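Local coordinates for protein (endonuclease) (Salmonella typhimurium, PDB 1BYR) that is an endonuclease of the PLD-like superfamily, built as a dimer of mixed alpha/beta subunits, at residues A[28-34]-A[54-60]; A[84-90]-A[144-150]; A[35-39]-A[69-74]. All coordinates share one frame. Numbering follows the deposited sequence.

Contact 1 of 3, residues A[28-34]-A[54-60]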
loop_
_atom_site.group_PDB
_atom_site.type_symbol
_atom_site.label_atom_id
_atom_site.label_comp_id
_atom_site.label_asym_id
_atom_site.label_seq_id
_atom_site.Cartn_x
_atom_site.Cartn_y
_atom_site.Cartn_z
ATOM N N THR A 28 10.681 -21.084 -3.889
ATOM C CA THR A 28 11.786 -20.794 -4.782
ATOM C C THR A 28 12.339 -19.371 -4.737
ATOM O O THR A 28 13.552 -19.176 -4.730
ATOM C CB THR A 28 11.408 -21.120 -6.232
ATOM O OG1 THR A 28 10.315 -20.285 -6.631
ATOM C CG2 THR A 28 10.987 -22.579 -6.365
ATOM N N SER A 29 11.476 -18.360 -4.716
ATOM C CA SER A 29 11.992 -16.987 -4.691
ATOM C C SER A 29 11.170 -15.941 -3.963
ATOM O O SER A 29 9.968 -16.086 -3.751
ATOM C CB SER A 29 12.246 -16.488 -6.121
ATOM O OG SER A 29 11.044 -16.490 -6.881
ATOM N N ILE A 30 11.864 -14.876 -3.581
ATOM C CA ILE A 30 11.273 -13.748 -2.904
ATOM C C ILE A 30 12.014 -12.517 -3.396
ATOM O O ILE A 30 13.238 -12.455 -3.328
ATOM C CB ILE A 30 11.456 -13.847 -1.378
ATOM C CG1 ILE A 30 10.546 -14.927 -0.810
ATOM C CG2 ILE A 30 11.125 -12.506 -0.721
ATOM C CD1 ILE A 30 10.474 -14.909 0.706
ATOM N N ARG A 31 11.270 -11.548 -3.924
ATOM C CA ARG A 31 11.851 -10.294 -4.398
ATOM C C ARG A 31 11.078 -9.258 -3.607
ATOM O O ARG A 31 9.898 -9.065 -3.847
ATOM C CB ARG A 31 11.597 -10.116 -5.901
ATOM C CG ARG A 31 12.457 -11.015 -6.797
ATOM C CD ARG A 31 13.939 -10.826 -6.517
ATOM N NE ARG A 31 14.773 -11.697 -7.342
ATOM C CZ ARG A 31 15.363 -12.806 -6.907
ATOM N NH1 ARG A 31 15.217 -13.201 -5.646
ATOM N NH2 ARG A 31 16.110 -13.520 -7.740
ATOM N N MET A 32 11.741 -8.622 -2.646
ATOM C CA MET A 32 11.097 -7.647 -1.771
ATOM C C MET A 32 11.531 -6.187 -1.934
ATOM O O MET A 32 12.701 -5.894 -2.196
ATOM C CB MET A 32 11.319 -8.077 -0.317
ATOM C CG MET A 32 10.644 -7.216 0.736
ATOM S SD MET A 32 11.044 -7.910 2.342
ATOM C CE MET A 32 9.878 -7.221 3.389
ATOM N N MET A 33 10.562 -5.280 -1.768
ATOM C CA MET A 33 10.779 -3.836 -1.851
ATOM C C MET A 33 10.234 -3.304 -0.537
ATOM O O MET A 33 9.136 -3.680 -0.120
ATOM C CB MET A 33 9.953 -3.198 -2.989
ATOM C CG MET A 33 10.196 -3.742 -4.403
ATOM S SD MET A 33 9.244 -2.849 -5.680
ATOM C CE MET A 33 10.299 -1.463 -6.034
ATOM N N ALA A 34 10.981 -2.427 0.128
ATOM C CA ALA A 34 10.501 -1.885 1.377
ATOM C C ALA A 34 10.923 -0.449 1.598
ATOM O O ALA A 34 11.932 -0.003 1.070
ATOM C CB ALA A 34 11.004 -2.734 2.526
ATOM N N VAL A 54 15.346 -20.781 -0.378
ATOM C CA VAL A 54 14.693 -19.772 -1.209
ATOM C C VAL A 54 15.634 -18.654 -1.647
ATOM O O VAL A 54 16.434 -18.152 -0.855
ATOM C CB VAL A 54 13.488 -19.146 -0.478
ATOM C CG1 VAL A 54 12.927 -17.982 -1.297
ATOM C CG2 VAL A 54 12.415 -20.208 -0.237
ATOM N N ASP A 55 15.527 -18.276 -2.918
ATOM C CA ASP A 55 16.347 -17.212 -3.492
ATOM C C ASP A 55 15.722 -15.869 -3.102
ATOM O O ASP A 55 14.765 -15.406 -3.731
ATOM C CB ASP A 55 16.399 -17.379 -5.020
ATOM C CG ASP A 55 17.081 -16.220 -5.730
ATOM O OD1 ASP A 55 17.656 -15.340 -5.057
ATOM O OD2 ASP A 55 17.044 -16.186 -6.976
ATOM N N VAL A 56 16.250 -15.270 -2.036
ATOM C CA VAL A 56 15.759 -13.989 -1.524
ATOM C C VAL A 56 16.649 -12.779 -1.856
ATOM O O VAL A 56 17.856 -12.786 -1.597
ATOM C CB VAL A 56 15.589 -14.054 0.031
ATOM C CG1 VAL A 56 14.904 -12.783 0.544
ATOM C CG2 VAL A 56 14.776 -15.301 0.428
ATOM N N LYS A 57 16.049 -11.743 -2.449
ATOM C CA LYS A 57 16.773 -10.509 -2.765
ATOM C C LYS A 57 15.886 -9.326 -2.347
ATOM O O LYS A 57 14.669 -9.316 -2.590
ATOM C CB LYS A 57 17.117 -10.449 -4.258
ATOM C CG LYS A 57 18.199 -11.449 -4.665
ATOM C CD LYS A 57 18.729 -11.167 -6.055
ATOM C CE LYS A 57 19.558 -12.329 -6.589
ATOM N NZ LYS A 57 20.022 -12.095 -7.999
ATOM N N ILE A 58 16.496 -8.326 -1.715
ATOM C CA ILE A 58 15.756 -7.181 -1.202
ATOM C C ILE A 58 16.336 -5.802 -1.527
ATOM O O ILE A 58 17.544 -5.591 -1.450
ATOM C CB ILE A 58 15.657 -7.311 0.340
ATOM C CG1 ILE A 58 15.249 -8.736 0.697
ATOM C CG2 ILE A 58 14.681 -6.288 0.917
ATOM C CD1 ILE A 58 15.282 -9.036 2.184
ATOM N N VAL A 59 15.472 -4.863 -1.918
ATOM C CA VAL A 59 15.905 -3.489 -2.185
ATOM C C VAL A 59 15.040 -2.593 -1.328
ATOM O O VAL A 59 13.810 -2.658 -1.396
ATOM C CB VAL A 59 15.722 -3.067 -3.660
ATOM C CG1 VAL A 59 16.830 -3.658 -4.486
ATOM C CG2 VAL A 59 14.364 -3.496 -4.170
ATOM N N ILE A 60 15.679 -1.775 -0.498
ATOM C CA ILE A 60 14.942 -0.887 0.387
ATOM C C ILE A 60 15.321 0.574 0.210
ATOM O O ILE A 60 16.357 0.895 -0.369
ATOM C CB ILE A 60 15.185 -1.281 1.857
ATOM C CG1 ILE A 60 16.610 -0.902 2.277
ATOM C CG2 ILE A 60 14.987 -2.780 2.015
ATOM C CD1 ILE A 60 16.993 -1.368 3.699
HETATM O O HOH W 1 18.131 -12.627 -10.276
#
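Strands 29-34 and 55-60, joined by the crossover helix 40-51 in a beta-alpha-beta unit, run parallel and in register, their axes 4.6 Å apart at closest and their directions 4° apart. The ladder opens at Thr28, whose O accepts from Asp55 N at 2.8 Å. Ser29, small and polar, suits the partly exposed start of the strand. Ile30 straddles Val56, N to Asp55 O and O to Lys57 N, both 3.0 Å, while its CG2 packs 4.0 Å from Val56 CG1 on the face covered by helix 40-51. Arg31, on the other face, bends back across the pair: its NH2 forms a salt bridge with Asp55 OD2 at 2.9 Å. Met32 repeats the alternation, N to Lys57 O and O to Val59 N, both 3.0 Å. Met33 sets CG 4.2 Å from Val59 CG2 beneath helix 131-146, and Ala34 N closes the ladder on Val59 O at 3.2 Å. Apolar side chains line the Ile30, Met32 and Ala34 face. On the other, Asp55 offsets Arg31, whose NH2 lies 4.2 Å from the like-charged Lys57 NZ, so its partly exposed end carries a charge cluster while the Met33-Val59 end is buried and apolar.

Contact 2 of 3, residues A[84-90]-A[144-150]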
loop_
_atom_site.group_PDB
_atom_site.type_symbol
_atom_site.label_atom_id
_atom_site.label_comp_id
_atom_site.label_asym_id
_atom_site.label_seq_id
_atom_site.Cartn_x
_atom_site.Cartn_y
_atom_site.Cartn_z
ATOM N N LEU A 84 21.137 -7.743 -0.364
ATOM C CA LEU A 84 20.355 -6.572 -0.012
ATOM C C LEU A 84 20.946 -5.262 -0.528
ATOM O O LEU A 84 22.163 -5.062 -0.515
ATOM C CB LEU A 84 20.205 -6.526 1.511
ATOM C CG LEU A 84 19.689 -5.256 2.179
ATOM C CD1 LEU A 84 18.159 -5.208 2.071
ATOM C CD2 LEU A 84 20.136 -5.244 3.642
ATOM N N ARG A 85 20.072 -4.369 -0.997
ATOM C CA ARG A 85 20.492 -3.070 -1.507
ATOM C C ARG A 85 19.641 -1.910 -1.000
ATOM O O ARG A 85 18.444 -2.052 -0.743
ATOM C CB ARG A 85 20.445 -3.043 -3.047
ATOM C CG ARG A 85 21.439 -3.944 -3.747
ATOM C CD ARG A 85 21.514 -3.651 -5.249
ATOM N NE ARG A 85 22.665 -4.313 -5.849
ATOM C CZ ARG A 85 22.838 -4.484 -7.154
ATOM N NH1 ARG A 85 21.930 -4.041 -8.024
ATOM N NH2 ARG A 85 23.927 -5.104 -7.596
ATOM N N THR A 86 20.284 -0.753 -0.848
ATOM C CA THR A 86 19.591 0.457 -0.459
ATOM C C THR A 86 19.454 1.266 -1.752
ATOM O O THR A 86 20.335 1.230 -2.611
ATOM C CB THR A 86 20.369 1.258 0.601
ATOM O OG1 THR A 86 21.693 1.520 0.138
ATOM C CG2 THR A 86 20.435 0.486 1.892
ATOM N N ASP A 87 18.347 1.989 -1.902
ATOM C CA ASP A 87 18.100 2.771 -3.115
ATOM C C ASP A 87 17.755 4.196 -2.725
ATOM O O ASP A 87 16.838 4.428 -1.936
ATOM C CB ASP A 87 16.945 2.123 -3.892
ATOM C CG ASP A 87 16.502 2.932 -5.107
ATOM O OD1 ASP A 87 17.226 3.841 -5.548
ATOM O OD2 ASP A 87 15.407 2.636 -5.631
ATOM N N SER A 88 18.510 5.152 -3.257
ATOM C CA SER A 88 18.286 6.556 -2.948
ATOM C C SER A 88 17.964 7.377 -4.184
ATOM O O SER A 88 17.970 8.598 -4.135
ATOM C CB SER A 88 19.540 7.142 -2.293
ATOM O OG SER A 88 20.642 7.072 -3.188
ATOM N N ASN A 89 17.699 6.705 -5.293
ATOM C CA ASN A 89 17.405 7.407 -6.529
ATOM C C ASN A 89 16.022 8.045 -6.588
ATOM O O ASN A 89 15.689 8.727 -7.552
ATOM C CB ASN A 89 17.621 6.473 -7.715
ATOM C CG ASN A 89 19.098 6.308 -8.043
ATOM O OD1 ASN A 89 19.920 7.180 -7.723
ATOM N ND2 ASN A 89 19.452 5.198 -8.673
ATOM N N PHE A 90 15.238 7.836 -5.537
ATOM C CA PHE A 90 13.896 8.391 -5.454
ATOM C C PHE A 90 13.746 9.155 -4.133
ATOM O O PHE A 90 14.309 8.748 -3.109
ATOM C CB PHE A 90 12.850 7.263 -5.517
ATOM C CG PHE A 90 12.912 6.422 -6.779
ATOM C CD1 PHE A 90 13.725 5.291 -6.844
ATOM C CD2 PHE A 90 12.137 6.746 -7.885
ATOM C CE1 PHE A 90 13.763 4.500 -7.982
ATOM C CE2 PHE A 90 12.175 5.956 -9.025
ATOM C CZ PHE A 90 12.995 4.824 -9.068
ATOM N N ARG A 144 14.348 -0.919 -9.655
ATOM C CA ARG A 144 14.776 -0.286 -8.411
ATOM C C ARG A 144 16.037 -0.955 -7.876
ATOM O O ARG A 144 16.936 -0.285 -7.394
ATOM C CB ARG A 144 13.660 -0.376 -7.370
ATOM C CG ARG A 144 12.585 0.748 -7.455
ATOM C CD ARG A 144 12.188 1.115 -8.891
ATOM N NE ARG A 144 11.013 1.997 -8.918
ATOM C CZ ARG A 144 10.440 2.470 -10.025
ATOM N NH1 ARG A 144 10.929 2.160 -11.218
ATOM N NH2 ARG A 144 9.347 3.224 -9.938
ATOM N N TRP A 145 16.099 -2.280 -7.964
ATOM C CA TRP A 145 17.276 -3.032 -7.513
ATOM C C TRP A 145 18.527 -2.623 -8.304
ATOM O O TRP A 145 19.585 -2.343 -7.733
ATOM C CB TRP A 145 17.020 -4.536 -7.680
ATOM C CG TRP A 145 18.244 -5.403 -7.572
ATOM C CD1 TRP A 145 19.028 -5.849 -8.604
ATOM C CD2 TRP A 145 18.810 -5.959 -6.377
ATOM N NE1 TRP A 145 20.037 -6.639 -8.124
ATOM C CE2 TRP A 145 19.928 -6.721 -6.761
ATOM C CE3 TRP A 145 18.475 -5.881 -5.023
ATOM C CZ2 TRP A 145 20.721 -7.410 -5.833
ATOM C CZ3 TRP A 145 19.266 -6.567 -4.101
ATOM C CH2 TRP A 145 20.372 -7.320 -4.510
ATOM N N ASN A 146 18.386 -2.566 -9.622
ATOM C CA ASN A 146 19.491 -2.209 -10.503
ATOM C C ASN A 146 20.176 -0.884 -10.201
ATOM O O ASN A 146 21.325 -0.688 -10.584
ATOM C CB ASN A 146 19.025 -2.239 -11.962
ATOM C CG ASN A 146 18.752 -3.661 -12.445
ATOM O OD1 ASN A 146 19.103 -4.623 -11.775
ATOM N ND2 ASN A 146 18.127 -3.780 -13.604
ATOM N N GLN A 147 19.496 0.031 -9.519
ATOM C CA GLN A 147 20.137 1.297 -9.197
ATOM C C GLN A 147 20.372 1.429 -7.700
ATOM O O GLN A 147 20.483 2.542 -7.164
ATOM C CB GLN A 147 19.300 2.474 -9.697
ATOM C CG GLN A 147 17.885 2.485 -9.223
ATOM C CD GLN A 147 17.030 3.356 -10.092
ATOM O OE1 GLN A 147 17.330 4.532 -10.314
ATOM N NE2 GLN A 147 15.954 2.798 -10.602
ATOM N N GLY A 148 20.438 0.284 -7.027
ATOM C CA GLY A 148 20.665 0.277 -5.596
ATOM C C GLY A 148 22.125 0.058 -5.260
ATOM O O GLY A 148 22.940 -0.266 -6.137
ATOM N N ARG A 149 22.459 0.227 -3.984
ATOM C CA ARG A 149 23.827 0.055 -3.496
ATOM C C ARG A 149 23.861 -1.163 -2.573
ATOM O O ARG A 149 23.060 -1.273 -1.654
ATOM C CB ARG A 149 24.249 1.304 -2.707
ATOM C CG ARG A 149 25.716 1.687 -2.820
ATOM C CD ARG A 149 25.854 3.205 -2.817
ATOM N NE ARG A 149 26.090 3.750 -4.156
ATOM C CZ ARG A 149 26.047 5.047 -4.463
ATOM N NH1 ARG A 149 25.761 5.939 -3.532
ATOM N NH2 ARG A 149 26.286 5.449 -5.707
ATOM N N ASP A 150 24.776 -2.084 -2.831
ATOM C CA ASP A 150 24.892 -3.281 -2.001
ATOM C C ASP A 150 25.086 -2.936 -0.537
ATOM O O ASP A 150 25.794 -1.991 -0.204
ATOM C CB ASP A 150 26.110 -4.107 -2.412
ATOM C CG ASP A 150 25.852 -5.002 -3.601
ATOM O OD1 ASP A 150 24.683 -5.303 -3.916
ATOM O OD2 ASP A 150 26.845 -5.414 -4.232
HETATM O O HOH W 2 25.605 -7.237 -6.574
HETATM O O HOH W 3 23.989 0.215 0.984
HETATM O O HOH W 4 20.753 3.926 -4.909
#
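The guanidinium of Arg85 lies flat on the indole of Trp145, planes 11° apart and centres 4.0 Å apart, a stacked cation-pi contact; Gly148 O lies over the other face of the guanidinium. The aliphatic part joins in, Arg85 CD standing 3.6 Å from the centroid of the six-membered ring. Arginine suits this place because its planar head stacks while its edge still donates: NH1 to Trp145 O at 2.9 Å, and NE to Asp150 OD1 at 3.0 Å in a salt bridge. A water links Arg85 NH2 to Asp150 OD2. Helix 131-146 ends here and the chain turns back to add edge strand 149-150, antiparallel to strand 84-87, to the mixed sheet. Thr86 and Arg149 form the hydrogen-bonded pair, Thr86 N to Arg149 O at 2.9 Å and Arg149 N to Thr86 O at 2.7 Å. Gly148 fits the tight approach: a CB would clash with Arg85 CB. At the strand's end, Asp87 OD1 accepts from Asn89 N at 2.9 Å in an Asx turn, its OD2 being held by Gln93. Asn89 ND2 reaches Gln147 OE1 at 2.8 Å. Phe90 CZ lies over the guanidinium of Arg144, whose NE bonds to Ser121 of the second subunit.

Contact 3 of 3, residues A[35-39]-A[69-74]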
loop_
_atom_site.group_PDB
_atom_site.type_symbol
_atom_site.label_atom_id
_atom_site.label_comp_id
_atom_site.label_asym_id
_atom_site.label_seq_id
_atom_site.Cartn_x
_atom_site.Cartn_y
_atom_site.Cartn_z
ATOM N N TYR A 35 10.128 0.276 2.379
ATOM C CA TYR A 35 10.465 1.642 2.754
ATOM C C TYR A 35 11.063 1.324 4.133
ATOM O O TYR A 35 12.090 0.668 4.203
ATOM C CB TYR A 35 9.193 2.483 2.860
ATOM C CG TYR A 35 9.391 3.862 3.450
ATOM C CD1 TYR A 35 10.537 4.601 3.185
ATOM C CD2 TYR A 35 8.424 4.426 4.268
ATOM C CE1 TYR A 35 10.714 5.871 3.727
ATOM C CE2 TYR A 35 8.592 5.694 4.817
ATOM C CZ TYR A 35 9.736 6.416 4.541
ATOM O OH TYR A 35 9.893 7.678 5.069
ATOM N N SER A 36 10.428 1.736 5.220
ATOM C CA SER A 36 10.947 1.392 6.544
ATOM C C SER A 36 11.069 -0.131 6.669
ATOM O O SER A 36 10.078 -0.847 6.555
ATOM C CB SER A 36 10.009 1.922 7.607
ATOM O OG SER A 36 9.674 3.240 7.295
ATOM N N PHE A 37 12.286 -0.609 6.933
ATOM C CA PHE A 37 12.601 -2.035 7.020
ATOM C C PHE A 37 13.124 -2.338 8.433
ATOM O O PHE A 37 14.331 -2.281 8.668
ATOM C CB PHE A 37 13.671 -2.295 5.946
ATOM C CG PHE A 37 14.011 -3.740 5.714
ATOM C CD1 PHE A 37 13.113 -4.600 5.098
ATOM C CD2 PHE A 37 15.273 -4.224 6.056
ATOM C CE1 PHE A 37 13.465 -5.924 4.813
ATOM C CE2 PHE A 37 15.633 -5.543 5.779
ATOM C CZ PHE A 37 14.730 -6.393 5.164
ATOM N N THR A 38 12.229 -2.681 9.363
ATOM C CA THR A 38 12.647 -2.917 10.756
ATOM C C THR A 38 12.042 -4.072 11.580
ATOM O O THR A 38 12.652 -4.498 12.565
ATOM C CB THR A 38 12.431 -1.637 11.626
ATOM O OG1 THR A 38 11.026 -1.380 11.743
ATOM C CG2 THR A 38 13.091 -0.417 11.001
ATOM N N ALA A 39 10.866 -4.568 11.211
ATOM C CA ALA A 39 10.211 -5.626 11.991
ATOM C C ALA A 39 10.998 -6.924 12.200
ATOM O O ALA A 39 11.197 -7.701 11.263
ATOM C CB ALA A 39 8.845 -5.944 11.382
ATOM N N ALA A 69 17.052 0.547 14.551
ATOM C CA ALA A 69 16.322 -0.671 14.238
ATOM C C ALA A 69 16.548 -1.069 12.773
ATOM O O ALA A 69 16.686 -2.262 12.451
ATOM C CB ALA A 69 14.844 -0.472 14.520
ATOM N N SER A 70 16.609 -0.073 11.887
ATOM C CA SER A 70 16.842 -0.343 10.474
ATOM C C SER A 70 18.201 -1.022 10.309
ATOM O O SER A 70 18.317 -2.044 9.626
ATOM C CB SER A 70 16.809 0.951 9.648
ATOM O OG SER A 70 15.484 1.429 9.534
ATOM N N ILE A 71 19.225 -0.463 10.942
ATOM C CA ILE A 71 20.567 -1.034 10.851
ATOM C C ILE A 71 20.642 -2.475 11.394
ATOM O O ILE A 71 21.266 -3.350 10.786
ATOM C CB ILE A 71 21.583 -0.117 11.564
ATOM C CG1 ILE A 71 21.778 1.143 10.706
ATOM C CG2 ILE A 71 22.900 -0.850 11.778
ATOM C CD1 ILE A 71 22.430 2.291 11.443
ATOM N N ALA A 72 19.985 -2.725 12.523
ATOM C CA ALA A 72 19.950 -4.060 13.112
ATOM C C ALA A 72 19.354 -5.069 12.116
ATOM O O ALA A 72 19.897 -6.154 11.931
ATOM C CB ALA A 72 19.121 -4.040 14.399
ATOM N N ALA A 73 18.258 -4.709 11.456
ATOM C CA ALA A 73 17.634 -5.616 10.492
ATOM C C ALA A 73 18.493 -5.811 9.254
ATOM O O ALA A 73 18.645 -6.927 8.755
ATOM C CB ALA A 73 16.248 -5.087 10.088
ATOM N N MET A 74 19.042 -4.716 8.742
ATOM C CA MET A 74 19.898 -4.775 7.567
ATOM C C MET A 74 21.114 -5.644 7.863
ATOM O O MET A 74 21.497 -6.464 7.031
ATOM C CB MET A 74 20.333 -3.358 7.144
ATOM C CG MET A 74 19.164 -2.453 6.650
ATOM S SD MET A 74 19.465 -0.657 6.805
ATOM C CE MET A 74 20.547 -0.364 5.427
HETATM O O HOH W 5 15.059 -4.583 13.475
#
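This is a small, mostly apolar packing contact between the loop joining strand 29-34 to helix 40-51, part of a beta-alpha-beta crossover, and the first half of helix 68-79, burying 254 Å² with no direct hydrogen bond. Ala69 and Ala73, with their small side chains, keep the helix surface low where the loop passes. Ala73 CB sits 3.7 Å from Phe37 O and 4.2 Å from Phe37 CD2, and Met74 CG meets the edge of the same ring, 4.3 Å from CD2. Thr38 CG2 touches Ala69 CB at 3.9 Å and Ser70 OG at 3.4 Å; that hydroxyl is bonded to Asn65, which also holds the backbone at Tyr35 and Phe37. One water bridges the segments, donating to Thr38 O at 2.6 Å and Ala69 O at 3.0 Å. Phe37 O is buried without a polar partner. A large apolar ring suits this buried place: Phe37 fills the space between Ile58 and Ile60 of strand 55-61 and Met43 of helix 40-51, where both helices and the sheet converge.

In the fold
From the N terminus, strand 29-34 leads straight into the 35-39 loop, so contacts 1 and 3 begin side by side. Contact 1 closes when helix 40-51 brings the chain back as strand 55-60; contact 3 closes later, at helix 68-79, so the two cross. They share a core where Phe37 packs on Met32, Ile58 and Ile60. Contact 2 opens only after both have closed, at strand 84-87 beside strand 55-61, and closes some fifty residues on, after helix 131-146. It meets contact 1 through sheet pairing and the packing of Val59 on Trp145, and contact 3 through Thr86 and Leu84 against Met74. Together they tie the parallel strands to helices on both sheet faces and to the edge strand 149-150.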